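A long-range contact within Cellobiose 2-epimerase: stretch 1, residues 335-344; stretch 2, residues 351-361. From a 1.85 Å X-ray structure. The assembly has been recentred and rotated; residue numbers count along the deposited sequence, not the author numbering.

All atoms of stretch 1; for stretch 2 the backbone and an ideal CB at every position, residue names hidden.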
# COMPACT_ATOMS: atom_id res chain seq x y z
N ILE A 335 -6.96 -4.42 18.36
CA ILE A 335 -6.05 -3.55 17.64
C ILE A 335 -6.59 -2.12 17.68
O ILE A 335 -5.83 -1.18 17.87
CB ILE A 335 -5.84 -4.01 16.18
CG1 ILE A 335 -5.26 -5.42 16.11
CG2 ILE A 335 -4.95 -3.01 15.43
CD1 ILE A 335 -5.46 -6.06 14.75
N TRP A 336 -7.89 -1.97 17.45
CA TRP A 336 -8.45 -0.64 17.39
C TRP A 336 -8.27 0.09 18.71
O TRP A 336 -7.86 1.25 18.74
CB TRP A 336 -9.91 -0.70 16.99
CG TRP A 336 -10.55 0.67 16.91
CD1 TRP A 336 -11.71 1.03 17.52
CD2 TRP A 336 -10.10 1.81 16.16
NE1 TRP A 336 -12.01 2.33 17.21
CE2 TRP A 336 -11.06 2.83 16.37
CE3 TRP A 336 -9.01 2.09 15.33
CZ2 TRP A 336 -10.96 4.09 15.79
CZ3 TRP A 336 -8.91 3.35 14.75
CH2 TRP A 336 -9.88 4.32 14.96
N ASP A 337 -8.53 -0.60 19.83
CA ASP A 337 -8.28 -0.00 21.14
C ASP A 337 -6.84 0.43 21.32
O ASP A 337 -6.57 1.48 21.89
CB ASP A 337 -8.58 -0.94 22.29
CG ASP A 337 -9.96 -0.67 22.86
OD1 ASP A 337 -10.16 0.49 23.31
OD2 ASP A 337 -10.81 -1.57 22.77
N TYR A 338 -5.90 -0.43 20.93
CA TYR A 338 -4.50 -0.07 21.00
C TYR A 338 -4.24 1.20 20.18
O TYR A 338 -3.54 2.11 20.65
CB TYR A 338 -3.62 -1.20 20.47
CG TYR A 338 -2.15 -0.85 20.55
CD1 TYR A 338 -1.39 -1.17 21.67
CD2 TYR A 338 -1.53 -0.20 19.49
CE1 TYR A 338 -0.04 -0.82 21.74
CE2 TYR A 338 -0.21 0.17 19.57
CZ TYR A 338 0.54 -0.15 20.68
OH TYR A 338 1.85 0.24 20.67
N VAL A 339 -4.76 1.21 18.94
CA VAL A 339 -4.54 2.29 18.00
C VAL A 339 -5.08 3.62 18.55
O VAL A 339 -4.43 4.66 18.43
CB VAL A 339 -5.15 2.00 16.61
CG1 VAL A 339 -5.19 3.22 15.71
CG2 VAL A 339 -4.38 0.90 15.89
N LYS A 340 -6.30 3.62 19.10
CA LYS A 340 -6.82 4.83 19.71
C LYS A 340 -6.00 5.24 20.91
O LYS A 340 -5.80 6.41 21.11
CB LYS A 340 -8.26 4.68 20.20
CG LYS A 340 -9.26 4.62 19.08
CD LYS A 340 -10.65 4.61 19.68
CE LYS A 340 -10.87 3.37 20.50
NZ LYS A 340 -12.32 3.15 20.65
N THR A 341 -5.49 4.27 21.70
CA THR A 341 -4.76 4.60 22.90
C THR A 341 -3.35 5.11 22.61
O THR A 341 -2.91 5.98 23.33
CB THR A 341 -4.69 3.45 23.90
OG1 THR A 341 -6.06 3.15 24.11
CG2 THR A 341 -4.01 3.83 25.21
N TYR A 342 -2.63 4.54 21.63
CA TYR A 342 -1.22 4.83 21.48
C TYR A 342 -0.82 5.42 20.13
O TYR A 342 0.22 6.06 20.07
CB TYR A 342 -0.41 3.55 21.70
CG TYR A 342 -0.58 2.95 23.09
CD1 TYR A 342 0.01 3.55 24.20
CD2 TYR A 342 -1.32 1.80 23.30
CE1 TYR A 342 -0.14 3.04 25.47
CE2 TYR A 342 -1.47 1.25 24.57
CZ TYR A 342 -0.87 1.88 25.66
OH TYR A 342 -0.99 1.38 26.92
N MET A 343 -1.56 5.14 19.07
CA MET A 343 -1.08 5.41 17.72
C MET A 343 -1.67 6.69 17.14
O MET A 343 -1.02 7.34 16.33
CB MET A 343 -1.45 4.26 16.77
CG MET A 343 -0.74 4.24 15.39
SD MET A 343 1.04 3.93 15.41
CE MET A 343 0.95 2.22 15.97
N ILE A 344 -2.92 7.04 17.51
CA ILE A 344 -3.54 8.24 16.96
C ILE A 344 -3.06 9.42 17.80
O ILE A 344 -3.23 9.41 19.00
CB ILE A 344 -5.08 8.14 16.92
CG1 ILE A 344 -5.56 6.95 16.09
CG2 ILE A 344 -5.69 9.47 16.41
CD1 ILE A 344 -7.06 6.89 15.85
N UNK A 351 -1.71 13.66 13.31
CA UNK A 351 -2.51 12.68 12.59
C UNK A 351 -2.33 11.35 13.32
O UNK A 351 -2.71 11.22 14.48
CB UNK A 351 -2.10 12.58 11.12
N UNK A 352 -1.60 10.44 12.68
CA UNK A 352 -1.15 9.22 13.33
C UNK A 352 0.38 9.25 13.44
O UNK A 352 1.11 9.70 12.57
CB UNK A 352 -1.62 7.99 12.56
N UNK A 353 0.88 8.68 14.53
CA UNK A 353 2.31 8.46 14.61
C UNK A 353 2.76 7.36 13.64
O UNK A 353 1.99 6.47 13.29
CB UNK A 353 2.70 8.10 16.04
N UNK A 354 4.02 7.46 13.22
CA UNK A 354 4.62 6.46 12.36
C UNK A 354 4.60 5.11 13.08
O UNK A 354 4.21 4.08 12.53
CB UNK A 354 6.05 6.86 11.97
N UNK A 355 5.08 5.12 14.33
CA UNK A 355 5.16 3.89 15.10
C UNK A 355 5.17 4.21 16.59
O UNK A 355 5.33 5.37 16.98
CB UNK A 355 6.40 3.09 14.71
N UNK A 356 4.98 3.16 17.39
CA UNK A 356 5.04 3.22 18.84
C UNK A 356 6.03 2.17 19.33
O UNK A 356 6.04 1.04 18.85
CB UNK A 356 3.66 3.01 19.46
N UNK A 357 6.91 2.57 20.26
CA UNK A 357 7.87 1.66 20.87
C UNK A 357 7.17 0.76 21.90
O UNK A 357 6.01 1.00 22.27
CB UNK A 357 9.01 2.45 21.53
N UNK A 358 7.87 -0.29 22.36
CA UNK A 358 7.32 -1.27 23.30
C UNK A 358 6.95 -0.62 24.63
O UNK A 358 6.02 -1.08 25.29
CB UNK A 358 8.32 -2.40 23.53
N UNK A 359 7.64 0.45 25.00
CA UNK A 359 7.34 1.19 26.22
C UNK A 359 6.06 2.02 26.09
O UNK A 359 5.68 2.66 27.06
CB UNK A 359 8.52 2.10 26.58
N UNK A 360 5.43 2.06 24.90
CA UNK A 360 4.23 2.85 24.70
C UNK A 360 4.50 4.27 24.20
O UNK A 360 3.58 5.01 23.89
CB UNK A 360 3.44 2.91 26.01
N UNK A 361 5.77 4.64 24.05
CA UNK A 361 6.06 6.00 23.60
C UNK A 361 6.11 6.06 22.08
O UNK A 361 6.64 5.17 21.42
CB UNK A 361 7.38 6.49 24.19

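Most of stretch 1 is helical, with a wider pi-type turn at 339-343, where Met 343 N and Ile 344 N both donate to Val 339 O, at 3.0 Å each. The contacts below show Tyr 342 O and Met 343 O facing the chain that returns as stretch 2.

Position 351 points its CB away, with nothing of stretch 1 within 5.5 Å, so this side sets almost no constraint. The residue is Glu 351, whose OE2 accepts a hydrogen bond from the following amide, that of position 352 (2.7 Å from its N).

At 352 the CA lies 4.5 Å from that of Ile 344, in a single beta bridge. The CB points sideways, 3.9 Å from Met 343 O, and beyond it Val 339, Ile 344, Met 343 and the indole of Trp 336 present an apolar surface. A long aliphatic or an aromatic side chain would suit. Trp 352 uses chi1 -66° (m) to lay one ring face beneath two aliphatic groups: Ile 344 CG1 is 3.9 Å from the centroid of its five-membered ring, 19° off the normal, and Val 339 CG1 is 4.1 Å from that of its six-membered ring, 28° off. Its CH2 also reaches the edge of the Trp 336 ring, 4.4 Å from CZ3, and Met 343 CG sits 4.1 Å from its CE3.

Position 353 is fixed first by its backbone: its N donates to Met 343 O at 2.9 Å with an angle of 160°, a bond that almost any residue could make. The sideways CB lies 3.8 Å from Met 343 O and 5.2 Å from Tyr 342 O, so a side chain able to run past these carbonyls, polar or aromatic, would suit. The residue is Tyr 353; Tyr 342 O lies at the ring edge, near its plane, 3.4 Å from Tyr 353 CD2.

Position 354 points away, and its side chain is unconstrained here; it is Trp 354. At 355 the CB again points away, 5.5 Å from Met 343 SD, so size is little restricted by stretch 1. The residue is Ser 355, whose CA lies 4.1 Å from Met 343 SD.

Position 356 points toward stretch 1. Its ideal CB is 3.5 Å from Tyr 338 OH, 4.5 Å from Met 343 CE and 4.6 Å from Tyr 342 O, a tight, mixed setting in which a small side chain, aliphatic or hydroxyl-bearing, could suit. Val 356, with chi1 180° (t), places CG2 3.3 Å from Tyr 342 O and 3.9 Å from Met 343 SD, and CG1 3.5 Å from Tyr 338 OH.

Positions 357 to 360 form a type I turn. The first three CB atoms have no neighbour in stretch 1 within 5.5 Å, and many residues would fit: they are Glu 357, Ala 358 and Asp 359.

At 360, phi/psi of 92/-2 would jam a CB against the preceding carbonyl, which by itself calls for glycine; an ideal CB would also come within 3.6 Å of Tyr 342 CE1, close but not prohibitive. The residue is Gly 360, and one water donates to its O (3.2 Å) and to Tyr 342 O (2.6 Å).

Position 361 points away; Gln 361 donates its N to Asp 359 OD1 at 2.7 Å.

Stretch 2, residues 351-361: EWYWSVEADGQ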
# COMPACT_ATOMS: atom_id res chain seq x y z
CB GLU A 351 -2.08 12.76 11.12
CG GLU A 351 -2.86 11.90 10.13
CD GLU A 351 -2.15 10.70 9.51
OE1 GLU A 351 -2.69 10.19 8.51
OE2 GLU A 351 -1.13 10.24 10.03
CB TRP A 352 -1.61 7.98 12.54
CG TRP A 352 -3.10 7.73 12.48
CD1 TRP A 352 -4.14 8.60 12.54
CD2 TRP A 352 -3.72 6.42 12.36
NE1 TRP A 352 -5.34 7.95 12.46
CE2 TRP A 352 -5.11 6.60 12.35
CE3 TRP A 352 -3.21 5.12 12.28
CZ2 TRP A 352 -6.00 5.54 12.25
CZ3 TRP A 352 -4.09 4.07 12.18
CH2 TRP A 352 -5.46 4.27 12.20
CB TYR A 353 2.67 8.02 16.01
CG TYR A 353 2.31 8.99 17.11
CD1 TYR A 353 2.85 10.28 17.16
CD2 TYR A 353 1.51 8.57 18.17
CE1 TYR A 353 2.51 11.15 18.19
CE2 TYR A 353 1.19 9.42 19.21
CZ TYR A 353 1.73 10.70 19.24
OH TYR A 353 1.40 11.48 20.29
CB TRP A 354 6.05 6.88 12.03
CG TRP A 354 6.76 5.93 11.11
CD1 TRP A 354 7.17 4.66 11.42
CD2 TRP A 354 7.20 6.15 9.76
NE1 TRP A 354 7.76 4.05 10.35
CE2 TRP A 354 7.83 4.96 9.33
CE3 TRP A 354 7.15 7.24 8.89
CZ2 TRP A 354 8.40 4.83 8.06
CZ3 TRP A 354 7.74 7.13 7.65
CH2 TRP A 354 8.37 5.94 7.25
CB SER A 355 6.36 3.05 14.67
OG SER A 355 7.59 3.74 14.81
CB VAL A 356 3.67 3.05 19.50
CG1 VAL A 356 3.78 3.12 21.01
CG2 VAL A 356 2.67 4.07 18.96
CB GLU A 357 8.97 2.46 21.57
CG GLU A 357 9.72 3.44 20.66
CD GLU A 357 10.41 2.81 19.48
OE1 GLU A 357 10.97 1.72 19.69
OE2 GLU A 357 10.38 3.36 18.35
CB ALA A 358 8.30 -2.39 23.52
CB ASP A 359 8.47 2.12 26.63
CG ASP A 359 8.98 3.00 25.50
OD1 ASP A 359 8.14 3.62 24.83
OD2 ASP A 359 10.21 3.03 25.27
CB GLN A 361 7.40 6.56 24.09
CG GLN A 361 7.56 6.59 25.61
CD GLN A 361 6.98 7.82 26.27
OE1 GLN A 361 7.67 8.52 27.02
NE2 GLN A 361 5.71 8.10 26.02
O HOH W 1 1.72 6.87 22.06
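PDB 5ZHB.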